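Local atomic coordinates of chaperone CupB2 (PDB entry 3Q48), a protein that probably acts as a periplasmic chaperone in fimbrium biogenesis, helping pilus subunits to fold and assemble. Residues Q160-L164 / D243-G247; W63-G67 / V78-V82; A156-W161 / V228-V232. All blocks are in the same frame, centred on the assembly; numbering follows the deposited sequence.

Interaction 1 of 3, residues Q160-L164 / D243-G247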
ATOM      1  N   GLN A 160      -0.969   6.587  18.379  1.00 34.33           N
ATOM      2  CA  GLN A 160      -1.700   7.151  19.501  1.00 36.19           C
ATOM      3  C   GLN A 160      -2.842   7.981  18.988  1.00 35.41           C
ATOM      4  O   GLN A 160      -2.779   8.542  17.891  1.00 35.65           O
ATOM      5  CB  GLN A 160      -0.778   7.869  20.495  1.00 38.01           C
ATOM      6  CG  GLN A 160       0.289   8.784  19.917  1.00 43.42           C
ATOM      7  CD  GLN A 160       1.641   8.540  20.593  1.00 52.37           C
ATOM      8  OE1 GLN A 160       1.764   7.568  21.356  1.00 58.58           O
ATOM      9  NE2 GLN A 160       2.656   9.386  20.307  1.00 49.84           N
ATOM     10  N   TRP A 161      -3.928   8.006  19.720  1.00 35.24           N
ATOM     11  CA  TRP A 161      -5.125   8.620  19.142  1.00 35.63           C
ATOM     12  C   TRP A 161      -5.625   9.757  19.997  1.00 37.22           C
ATOM     13  O   TRP A 161      -5.412   9.773  21.187  1.00 37.52           O
ATOM     14  CB  TRP A 161      -6.228   7.559  18.900  1.00 34.51           C
ATOM     15  CG  TRP A 161      -5.757   6.456  17.987  1.00 31.43           C
ATOM     16  CD1 TRP A 161      -4.843   5.470  18.275  1.00 28.40           C
ATOM     17  CD2 TRP A 161      -6.148   6.255  16.619  1.00 27.99           C
ATOM     18  NE1 TRP A 161      -4.674   4.657  17.177  1.00 28.88           N
ATOM     19  CE2 TRP A 161      -5.452   5.123  16.147  1.00 25.96           C
ATOM     20  CE3 TRP A 161      -7.006   6.941  15.749  1.00 27.84           C
ATOM     21  CZ2 TRP A 161      -5.584   4.650  14.844  1.00 25.31           C
ATOM     22  CZ3 TRP A 161      -7.151   6.466  14.441  1.00 28.87           C
ATOM     23  CH2 TRP A 161      -6.439   5.323  14.006  1.00 26.09           C
ATOM     24  N   LYS A 162      -6.280  10.722  19.376  1.00 39.31           N
ATOM     25  CA  LYS A 162      -6.874  11.820  20.133  1.00 42.49           C
ATOM     26  C   LYS A 162      -7.998  12.532  19.371  1.00 43.81           C
ATOM     27  O   LYS A 162      -8.068  12.501  18.111  1.00 42.04           O
ATOM     28  CB  LYS A 162      -5.802  12.837  20.547  1.00 43.72           C
ATOM     29  CG  LYS A 162      -5.442  13.845  19.476  1.00 44.59           C
ATOM     30  CD  LYS A 162      -4.675  15.011  20.082  1.00 50.12           C
ATOM     31  CE  LYS A 162      -3.995  15.770  18.939  1.00 53.75           C
ATOM     32  NZ  LYS A 162      -4.103  17.284  19.000  1.00 57.93           N
ATOM     33  N   PHE A 163      -8.866  13.180  20.157  1.00 46.66           N
ATOM     34  CA  PHE A 163      -9.887  14.067  19.618  1.00 49.00           C
ATOM     35  C   PHE A 163      -9.289  15.416  19.264  1.00 51.70           C
ATOM     36  O   PHE A 163      -8.344  15.902  19.922  1.00 52.59           O
ATOM     37  CB  PHE A 163     -10.990  14.300  20.637  1.00 49.84           C
ATOM     38  CG  PHE A 163     -11.903  13.115  20.857  1.00 48.68           C
ATOM     39  CD1 PHE A 163     -12.862  12.775  19.905  1.00 47.03           C
ATOM     40  CD2 PHE A 163     -11.842  12.380  22.055  1.00 48.08           C
ATOM     41  CE1 PHE A 163     -13.730  11.685  20.122  1.00 48.03           C
ATOM     42  CE2 PHE A 163     -12.701  11.313  22.290  1.00 47.16           C
ATOM     43  CZ  PHE A 163     -13.645  10.955  21.316  1.00 48.11           C
ATOM     44  N   LEU A 164      -9.829  16.001  18.194  1.00 54.20           N
ATOM     45  CA  LEU A 164      -9.664  17.442  17.882  1.00 56.84           C
ATOM     46  C   LEU A 164     -11.047  18.098  17.962  1.00 58.69           C
ATOM     47  O   LEU A 164     -11.166  19.308  18.190  1.00 60.06           O
ATOM     48  CB  LEU A 164      -9.077  17.640  16.482  1.00 56.41           C
ATOM     49  CG  LEU A 164      -7.595  17.948  16.228  1.00 57.21           C
ATOM     50  CD1 LEU A 164      -6.661  16.937  16.886  1.00 57.00           C
ATOM     51  CD2 LEU A 164      -7.367  18.003  14.723  1.00 56.62           C
ATOM     52  N   ASP A 243      -7.889  -2.101  19.440  1.00 31.00           N
ATOM     53  CA  ASP A 243      -8.690  -1.107  20.148  1.00 31.89           C
ATOM     54  C   ASP A 243      -7.776  -0.148  20.937  1.00 32.96           C
ATOM     55  O   ASP A 243      -6.794  -0.566  21.534  1.00 33.01           O
ATOM     56  CB  ASP A 243      -9.657  -1.811  21.103  1.00 33.10           C
ATOM     57  CG  ASP A 243     -10.851  -2.496  20.384  1.00 36.06           C
ATOM     58  OD1 ASP A 243     -10.938  -2.486  19.121  1.00 33.92           O
ATOM     59  OD2 ASP A 243     -11.710  -3.079  21.116  1.00 38.40           O
ATOM     60  N   ARG A 244      -8.086   1.142  20.954  1.00 34.06           N
ATOM     61  CA  ARG A 244      -7.367   2.074  21.826  1.00 35.31           C
ATOM     62  C   ARG A 244      -8.316   3.110  22.370  1.00 37.26           C
ATOM     63  O   ARG A 244      -9.343   3.348  21.768  1.00 38.20           O
ATOM     64  CB  ARG A 244      -6.262   2.787  21.060  1.00 34.87           C
ATOM     65  CG  ARG A 244      -5.100   1.903  20.619  1.00 34.40           C
ATOM     66  CD  ARG A 244      -4.366   1.306  21.799  1.00 32.22           C
ATOM     67  NE  ARG A 244      -3.189   0.570  21.353  1.00 33.60           N
ATOM     68  CZ  ARG A 244      -3.149  -0.740  21.113  1.00 34.04           C
ATOM     69  NH1 ARG A 244      -4.235  -1.507  21.257  1.00 35.48           N
ATOM     70  NH2 ARG A 244      -2.012  -1.292  20.741  1.00 30.65           N
ATOM     71  N   ALA A 245      -7.981   3.720  23.505  1.00 39.48           N
ATOM     72  CA  ALA A 245      -8.701   4.883  24.017  1.00 40.94           C
ATOM     73  C   ALA A 245      -8.252   6.135  23.257  1.00 42.13           C
ATOM     74  O   ALA A 245      -7.112   6.192  22.768  1.00 41.89           O
ATOM     75  CB  ALA A 245      -8.431   5.045  25.490  1.00 41.21           C
ATOM     76  N   LEU A 246      -9.142   7.129  23.172  1.00 44.38           N
ATOM     77  CA  LEU A 246      -8.800   8.479  22.662  1.00 46.31           C
ATOM     78  C   LEU A 246      -8.276   9.415  23.737  1.00 48.24           C
ATOM     79  O   LEU A 246      -8.940   9.623  24.761  1.00 49.89           O
ATOM     80  CB  LEU A 246     -10.010   9.197  22.041  1.00 46.33           C
ATOM     81  CG  LEU A 246     -10.755   8.792  20.756  1.00 46.66           C
ATOM     82  CD1 LEU A 246      -9.962   9.098  19.459  1.00 46.13           C
ATOM     83  CD2 LEU A 246     -11.216   7.333  20.831  1.00 46.08           C
ATOM     84  N   GLY A 247      -7.110  10.016  23.478  1.00 49.80           N
ATOM     85  CA  GLY A 247      -6.608  11.132  24.284  1.00 51.80           C
ATOM     86  C   GLY A 247      -7.611  12.283  24.237  1.00 53.29           C
ATOM     87  O   GLY A 247      -8.379  12.418  23.258  1.00 53.51           O
TER
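This is a surface contact in which the last modelled residues of the chain make a short parallel beta bridge to strand 160-163. Two backbone hydrogen bonds define it. Gly247 N donates to Trp161 O at 2.9 Å, and Phe163 N donates to Gly247 O at 3.2 Å. Gly247 therefore bonds on both sides of Lys162, whose CA lies 4.2 Å from the CA of Gly247. Lys162 CA also makes a CA-H...O contact of 3.5 Å with Gly247 O. The two backbones run only roughly alike, with directions 47° apart, and the model ends at Gly247. The setting is the C-terminal Ig-like domain, a beta sandwich. Strand 160-163 is an edge strand of one sheet and pairs through its backbone with strand 175-179. Strand 239-245 is an edge strand of the other sheet, and residues just beyond it cross to strand 160-163 of the facing sheet. Leu246 packs beside the bridge, between Phe163 and Trp161. Its CG sits over the face of the Phe163 ring in a CH-pi contact, 3.8 Å from the centroid, and its CB approaches Phe163 CE2 to 3.4 Å. Leu246 CD1 lies 4.1 Å from Trp161 CB. Earlier in the segment, Arg244 CB lies 4.1 Å from Trp161 CD1. The Arg244 guanidinium turns elsewhere: NH1 bonds to Asp243 O at 2.7 Å, and NH2 bonds to Gly157 O.

Interaction 2 of 3, residues W63-G67 / V78-V82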
ATOM      1  N   TRP A  63       4.211  -0.452 -14.784  1.00 28.67           N
ATOM      2  CA  TRP A  63       5.124   0.684 -14.598  1.00 28.19           C
ATOM      3  C   TRP A  63       4.949   1.191 -13.183  1.00 27.55           C
ATOM      4  O   TRP A  63       3.860   1.038 -12.594  1.00 27.44           O
ATOM      5  CB  TRP A  63       4.883   1.826 -15.638  1.00 28.22           C
ATOM      6  CG  TRP A  63       3.711   2.727 -15.409  1.00 27.20           C
ATOM      7  CD1 TRP A  63       3.721   3.933 -14.779  1.00 28.15           C
ATOM      8  CD2 TRP A  63       2.354   2.513 -15.826  1.00 27.95           C
ATOM      9  NE1 TRP A  63       2.463   4.495 -14.781  1.00 26.71           N
ATOM     10  CE2 TRP A  63       1.602   3.642 -15.405  1.00 25.56           C
ATOM     11  CE3 TRP A  63       1.694   1.470 -16.502  1.00 28.58           C
ATOM     12  CZ2 TRP A  63       0.237   3.755 -15.610  1.00 25.81           C
ATOM     13  CZ3 TRP A  63       0.326   1.581 -16.724  1.00 28.87           C
ATOM     14  CH2 TRP A  63      -0.392   2.727 -16.280  1.00 30.26           C
ATOM     15  N   ILE A  64       6.001   1.833 -12.671  1.00 27.41           N
ATOM     16  CA  ILE A  64       6.027   2.390 -11.333  1.00 26.52           C
ATOM     17  C   ILE A  64       6.083   3.899 -11.319  1.00 27.77           C
ATOM     18  O   ILE A  64       6.851   4.513 -12.075  1.00 28.92           O
ATOM     19  CB  ILE A  64       7.211   1.786 -10.531  1.00 27.13           C
ATOM     20  CG1 ILE A  64       6.890   0.306 -10.203  1.00 24.95           C
ATOM     21  CG2 ILE A  64       7.433   2.523  -9.249  1.00 24.86           C
ATOM     22  CD1 ILE A  64       8.028  -0.502 -10.274  1.00 19.07           C
ATOM     23  N   ASP A  65       5.263   4.505 -10.465  1.00 26.75           N
ATOM     24  CA  ASP A  65       5.389   5.926 -10.243  1.00 28.03           C
ATOM     25  C   ASP A  65       5.595   6.260  -8.752  1.00 28.19           C
ATOM     26  O   ASP A  65       5.630   5.359  -7.936  1.00 27.75           O
ATOM     27  CB  ASP A  65       4.259   6.698 -10.937  1.00 28.22           C
ATOM     28  CG  ASP A  65       2.924   6.559 -10.244  1.00 27.99           C
ATOM     29  OD1 ASP A  65       2.792   6.997  -9.084  1.00 27.81           O
ATOM     30  OD2 ASP A  65       1.986   6.060 -10.890  1.00 27.52           O
ATOM     31  N   ASP A  66       5.798   7.532  -8.415  1.00 29.27           N
ATOM     32  CA  ASP A  66       6.136   7.911  -7.038  1.00 30.32           C
ATOM     33  C   ASP A  66       4.996   8.663  -6.411  1.00 30.46           C
ATOM     34  O   ASP A  66       5.199   9.318  -5.406  1.00 31.76           O
ATOM     35  CB  ASP A  66       7.393   8.787  -6.997  1.00 31.30           C
ATOM     36  CG  ASP A  66       7.203  10.129  -7.754  1.00 33.94           C
ATOM     37  OD1 ASP A  66       6.090  10.380  -8.293  1.00 34.25           O
ATOM     38  OD2 ASP A  66       8.164  10.928  -7.819  1.00 36.74           O
ATOM     39  N   GLY A  67       3.819   8.584  -7.032  1.00 31.38           N
ATOM     40  CA  GLY A  67       2.546   9.169  -6.544  1.00 32.56           C
ATOM     41  C   GLY A  67       1.905  10.144  -7.533  1.00 35.00           C
ATOM     42  O   GLY A  67       0.693  10.372  -7.512  1.00 35.92           O
ATOM     43  N   VAL A  78      11.976   7.320 -11.231  1.00 44.60           N
ATOM     44  CA  VAL A  78      11.898   6.483 -10.049  1.00 41.16           C
ATOM     45  C   VAL A  78      12.930   5.375 -10.191  1.00 40.27           C
ATOM     46  O   VAL A  78      13.170   4.899 -11.316  1.00 39.65           O
ATOM     47  CB  VAL A  78      10.504   5.881  -9.837  1.00 39.67           C
ATOM     48  CG1 VAL A  78       9.456   6.983  -9.817  1.00 40.11           C
ATOM     49  CG2 VAL A  78      10.201   4.813 -10.873  1.00 38.66           C
ATOM     50  N   PRO A  79      13.543   4.959  -9.059  1.00 39.02           N
ATOM     51  CA  PRO A  79      14.613   3.975  -9.089  1.00 39.20           C
ATOM     52  C   PRO A  79      14.137   2.533  -9.240  1.00 37.81           C
ATOM     53  O   PRO A  79      14.798   1.624  -8.782  1.00 37.70           O
ATOM     54  CB  PRO A  79      15.267   4.148  -7.721  1.00 38.90           C
ATOM     55  CG  PRO A  79      14.161   4.490  -6.845  1.00 38.37           C
ATOM     56  CD  PRO A  79      13.175   5.290  -7.675  1.00 38.67           C
ATOM     57  N   PHE A  80      12.998   2.326  -9.875  1.00 37.53           N
ATOM     58  CA  PHE A  80      12.550   0.969 -10.152  1.00 36.75           C
ATOM     59  C   PHE A  80      12.275   0.777 -11.644  1.00 37.30           C
ATOM     60  O   PHE A  80      11.883   1.710 -12.323  1.00 38.80           O
ATOM     61  CB  PHE A  80      11.338   0.608  -9.289  1.00 35.09           C
ATOM     62  CG  PHE A  80      11.585   0.740  -7.824  1.00 30.81           C
ATOM     63  CD1 PHE A  80      12.211  -0.272  -7.136  1.00 26.96           C
ATOM     64  CD2 PHE A  80      11.196   1.895  -7.142  1.00 31.28           C
ATOM     65  CE1 PHE A  80      12.457  -0.175  -5.803  1.00 26.84           C
ATOM     66  CE2 PHE A  80      11.447   2.042  -5.773  1.00 29.14           C
ATOM     67  CZ  PHE A  80      12.086   0.996  -5.100  1.00 29.14           C
ATOM     68  N   SER A  81      12.543  -0.419 -12.154  1.00 37.02           N
ATOM     69  CA  SER A  81      12.095  -0.808 -13.469  1.00 37.00           C
ATOM     70  C   SER A  81      11.181  -2.045 -13.336  1.00 35.66           C
ATOM     71  O   SER A  81      11.271  -2.775 -12.377  1.00 34.84           O
ATOM     72  CB  SER A  81      13.298  -1.103 -14.352  1.00 37.78           C
ATOM     73  OG  SER A  81      13.925  -2.304 -13.913  1.00 40.12           O
ATOM     74  N   VAL A  82      10.278  -2.247 -14.288  1.00 35.84           N
ATOM     75  CA  VAL A  82       9.457  -3.444 -14.323  1.00 35.09           C
ATOM     76  C   VAL A  82       9.667  -4.115 -15.655  1.00 36.20           C
ATOM     77  O   VAL A  82       9.423  -3.535 -16.709  1.00 37.18           O
ATOM     78  CB  VAL A  82       7.959  -3.178 -14.123  1.00 34.58           C
ATOM     79  CG1 VAL A  82       7.209  -4.521 -13.805  1.00 34.56           C
ATOM     80  CG2 VAL A  82       7.765  -2.251 -12.982  1.00 33.63           C
TER
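Strands 63-65 and 80-82 run nearly antiparallel, at 155°, yet share no backbone hydrogen bonds here. Their axes come no closer than 6.4 Å. The gap is filled by side chains, above all by Ile64. Its CB points toward the other segment, as do those of Val78, Phe80 and Val82. Ile64 CD1 packs very tightly on Val82 CG2, at 3.2 Å, and on Phe80 CB, at 3.6 Å. Ile64 CG2 meets Val78 CG2 at 3.9 Å. Val78 also covers the start of the following turn, with CG1 3.9 Å from Asp66 CB. The Phe80 ring leads away from segment 63-67 and joins an aromatic cluster with Phe39, Tyr101 and Phe114. The Phe114 pair is edge-to-face. Asp65 points away and ends strand 58-65 with an Asx turn: its OD1 accepts from Gly67 N at 2.8 Å. Gly67 has a positive phi that suits glycine. Asp65 OD2 forms a salt bridge with Arg139. At this end each strand bonds to a different neighbour. Trp63 and Asp65 bond to strand 112-121, while Ser81 bonds to Ala100 of strand 93-101. The two strands thus diverge at this end, with apolar residues in the fork. This is consistent with the strand switch of PapD-like N-terminal domains, in which a strand, here 80-89, leaves one sheet of the Ig-like beta sandwich and joins the other.

Interaction 3 of 3, residues A156-W161 / V228-V232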
ATOM      1  N   ALA A 156       1.271  -0.755  14.038  1.00 30.19           N
ATOM      2  CA  ALA A 156      -0.131  -0.327  14.171  1.00 29.90           C
ATOM      3  C   ALA A 156      -0.459  -0.132  15.651  1.00 30.92           C
ATOM      4  O   ALA A 156      -1.272   0.740  16.005  1.00 31.40           O
ATOM      5  CB  ALA A 156      -1.061  -1.350  13.569  1.00 29.09           C
ATOM      6  N   GLY A 157       0.182  -0.930  16.504  1.00 30.54           N
ATOM      7  CA  GLY A 157      -0.047  -0.820  17.937  1.00 31.86           C
ATOM      8  C   GLY A 157       0.686   0.305  18.679  1.00 33.13           C
ATOM      9  O   GLY A 157       0.573   0.377  19.912  1.00 34.48           O
ATOM     10  N   LYS A 158       1.452   1.160  17.984  1.00 32.23           N
ATOM     11  CA  LYS A 158       2.104   2.287  18.671  1.00 33.26           C
ATOM     12  C   LYS A 158       1.458   3.602  18.252  1.00 32.72           C
ATOM     13  O   LYS A 158       1.883   4.674  18.624  1.00 33.85           O
ATOM     14  CB  LYS A 158       3.635   2.315  18.442  1.00 33.66           C
ATOM     15  CG  LYS A 158       4.314   1.012  18.807  1.00 34.81           C
ATOM     16  CD  LYS A 158       5.806   0.973  18.438  1.00 37.09           C
ATOM     17  CE  LYS A 158       6.268  -0.513  18.416  1.00 36.97           C
ATOM     18  NZ  LYS A 158       7.740  -0.745  18.534  1.00 36.84           N
ATOM     19  N   LEU A 159       0.445   3.511  17.423  1.00 32.37           N
ATOM     20  CA  LEU A 159      -0.290   4.694  17.020  1.00 32.33           C
ATOM     21  C   LEU A 159      -0.943   5.279  18.256  1.00 33.35           C
ATOM     22  O   LEU A 159      -1.376   4.541  19.128  1.00 34.18           O
ATOM     23  CB  LEU A 159      -1.336   4.306  15.974  1.00 30.85           C
ATOM     24  CG  LEU A 159      -0.674   3.654  14.778  1.00 29.28           C
ATOM     25  CD1 LEU A 159      -1.739   3.179  13.808  1.00 29.30           C
ATOM     26  CD2 LEU A 159       0.270   4.640  14.095  1.00 24.08           C
ATOM     27  N   GLN A 160      -0.969   6.587  18.379  1.00 34.33           N
ATOM     28  CA  GLN A 160      -1.700   7.151  19.501  1.00 36.19           C
ATOM     29  C   GLN A 160      -2.842   7.981  18.988  1.00 35.41           C
ATOM     30  O   GLN A 160      -2.779   8.542  17.891  1.00 35.65           O
ATOM     31  CB  GLN A 160      -0.778   7.869  20.495  1.00 38.01           C
ATOM     32  CG  GLN A 160       0.289   8.784  19.917  1.00 43.42           C
ATOM     33  CD  GLN A 160       1.641   8.540  20.593  1.00 52.37           C
ATOM     34  OE1 GLN A 160       1.764   7.568  21.356  1.00 58.58           O
ATOM     35  NE2 GLN A 160       2.656   9.386  20.307  1.00 49.84           N
ATOM     36  N   TRP A 161      -3.928   8.006  19.720  1.00 35.24           N
ATOM     37  CA  TRP A 161      -5.125   8.620  19.142  1.00 35.63           C
ATOM     38  C   TRP A 161      -5.625   9.757  19.997  1.00 37.22           C
ATOM     39  O   TRP A 161      -5.412   9.773  21.187  1.00 37.52           O
ATOM     40  CB  TRP A 161      -6.228   7.559  18.900  1.00 34.51           C
ATOM     41  CG  TRP A 161      -5.757   6.456  17.987  1.00 31.43           C
ATOM     42  CD1 TRP A 161      -4.843   5.470  18.275  1.00 28.40           C
ATOM     43  CD2 TRP A 161      -6.148   6.255  16.619  1.00 27.99           C
ATOM     44  NE1 TRP A 161      -4.674   4.657  17.177  1.00 28.88           N
ATOM     45  CE2 TRP A 161      -5.452   5.123  16.147  1.00 25.96           C
ATOM     46  CE3 TRP A 161      -7.006   6.941  15.749  1.00 27.84           C
ATOM     47  CZ2 TRP A 161      -5.584   4.650  14.844  1.00 25.31           C
ATOM     48  CZ3 TRP A 161      -7.151   6.466  14.441  1.00 28.87           C
ATOM     49  CH2 TRP A 161      -6.439   5.323  14.006  1.00 26.09           C
ATOM     50  N   VAL A 228     -11.263   3.812  20.046  1.00 34.84           N
ATOM     51  CA  VAL A 228     -11.120   3.662  18.603  1.00 31.79           C
ATOM     52  C   VAL A 228     -10.846   2.188  18.245  1.00 30.06           C
ATOM     53  O   VAL A 228     -10.040   1.540  18.915  1.00 30.40           O
ATOM     54  CB  VAL A 228     -10.040   4.650  17.987  1.00 31.14           C
ATOM     55  CG1 VAL A 228      -8.630   4.339  18.473  1.00 29.33           C
ATOM     56  CG2 VAL A 228     -10.054   4.572  16.469  1.00 30.13           C
ATOM     57  N   ARG A 229     -11.468   1.666  17.183  1.00 27.79           N
ATOM     58  CA  ARG A 229     -11.161   0.285  16.732  1.00 25.38           C
ATOM     59  C   ARG A 229     -10.701   0.357  15.312  1.00 24.26           C
ATOM     60  O   ARG A 229     -11.389   0.954  14.458  1.00 23.25           O
ATOM     61  CB  ARG A 229     -12.398  -0.605  16.794  1.00 26.19           C
ATOM     62  CG  ARG A 229     -12.234  -1.994  16.155  1.00 25.69           C
ATOM     63  CD  ARG A 229     -13.428  -2.900  16.526  1.00 25.22           C
ATOM     64  NE  ARG A 229     -13.472  -3.162  17.957  1.00 27.61           N
ATOM     65  CZ  ARG A 229     -14.383  -3.907  18.579  1.00 28.93           C
ATOM     66  NH1 ARG A 229     -15.365  -4.491  17.896  1.00 26.51           N
ATOM     67  NH2 ARG A 229     -14.313  -4.052  19.907  1.00 29.13           N
ATOM     68  N   TYR A 230      -9.540  -0.229  15.031  1.00 22.50           N
ATOM     69  CA  TYR A 230      -9.032  -0.111  13.708  1.00 22.06           C
ATOM     70  C   TYR A 230      -8.380  -1.376  13.189  1.00 23.55           C
ATOM     71  O   TYR A 230      -7.799  -2.155  13.970  1.00 24.78           O
ATOM     72  CB  TYR A 230      -8.083   1.093  13.621  1.00 22.68           C
ATOM     73  CG  TYR A 230      -6.886   1.094  14.562  1.00 22.97           C
ATOM     74  CD1 TYR A 230      -5.699   0.496  14.183  1.00 23.60           C
ATOM     75  CD2 TYR A 230      -6.944   1.716  15.829  1.00 22.50           C
ATOM     76  CE1 TYR A 230      -4.565   0.514  15.028  1.00 24.88           C
ATOM     77  CE2 TYR A 230      -5.830   1.722  16.698  1.00 23.12           C
ATOM     78  CZ  TYR A 230      -4.640   1.117  16.274  1.00 26.25           C
ATOM     79  OH  TYR A 230      -3.506   1.085  17.067  1.00 25.07           O
ATOM     80  N   GLU A 231      -8.452  -1.576  11.866  1.00 23.05           N
ATOM     81  CA  GLU A 231      -7.918  -2.763  11.240  1.00 23.02           C
ATOM     82  C   GLU A 231      -6.873  -2.336  10.272  1.00 23.82           C
ATOM     83  O   GLU A 231      -7.112  -1.431   9.468  1.00 24.42           O
ATOM     84  CB  GLU A 231      -8.986  -3.527  10.452  1.00 22.31           C
ATOM     85  CG  GLU A 231     -10.090  -4.120  11.308  1.00 24.77           C
ATOM     86  CD  GLU A 231     -11.053  -5.049  10.557  1.00 27.62           C
ATOM     87  OE1 GLU A 231     -10.785  -5.424   9.391  1.00 31.26           O
ATOM     88  OE2 GLU A 231     -12.086  -5.423  11.139  1.00 29.96           O
ATOM     89  N   VAL A 232      -5.739  -3.027  10.280  1.00 23.70           N
ATOM     90  CA  VAL A 232      -4.679  -2.655   9.427  1.00 23.87           C
ATOM     91  C   VAL A 232      -4.282  -3.791   8.512  1.00 23.85           C
ATOM     92  O   VAL A 232      -4.393  -4.932   8.895  1.00 26.88           O
ATOM     93  CB  VAL A 232      -3.489  -2.174  10.281  1.00 24.96           C
ATOM     94  CG1 VAL A 232      -3.922  -0.921  11.104  1.00 25.65           C
ATOM     95  CG2 VAL A 232      -3.066  -3.233  11.186  1.00 25.88           C
TER
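The most prominent bump is Tyr230. Its ring projects from strand 227-233 into a hollow formed by the bend of segment 156-161. The hydroxyl reaches the bottom of that hollow, where Tyr230 OH donates a very short 2.5 Å hydrogen bond to Ala156 O. Gly157 CA and Leu159 CB each lie 4.0 Å from Tyr230 OH, so the bend curls round the tip of the ring. The walls are apolar. Ala156 CB lies at the ring edge, 4.2 Å from Tyr230 CE1. Leu159 and Trp161 cover one side of the ring: Leu159 CD1 approaches Tyr230 CE1 to 4.1 Å, and Trp161 CZ2 sits over the face, 3.4 Å from Tyr230 CD2. The two six-membered rings are oblique, with planes at 32° and centroids 4.7 Å apart. Val228 and Val232 flank Tyr230 along the strand, and all three point toward the other segment. Val228 also meets Trp161. Its CG1 lies over the five-membered ring in a CH-pi contact, 3.7 Å from the centroid. Val232 CG2 touches Ala156 CB at 3.6 Å, where the small alanine allows a close approach. Arg229 and Glu231 point away, and each forms a salt bridge with strand 239-245, to Asp243 and Arg239. Leu159 and Trp161 also rest on Val177 of strand 175-179, the neighbour of strand 160-163 in its own sheet; Tyr230 comes from the opposing sheet. Face-to-face burial of apolar and aromatic side chains between two sheets is the core arrangement of an Ig-like beta sandwich, here the C-terminal domain of a PapD-like chaperone.

Interactions 1 and 3 belong to the same domain and share strand 160-163 and, in contact, Trp161. They touch directly, because strands 227-233 and 239-245 are neighbours in one sheet; Arg229 NE and Asp243 OD1 form a 2.9 Å salt bridge between them. Interaction 3 is buried and relies on side-chain packing, with a single tyrosine hydrogen bond. Interaction 1 lies at the surface and combines two backbone hydrogen bonds with packing of Leu246. Interaction 2 is partly buried and wholly apolar across its segments. It lies in the N-terminal domain, on the opposite side of the chain's centre, with centres about 36 Å from interaction 1 and about 30 Å from interaction 3.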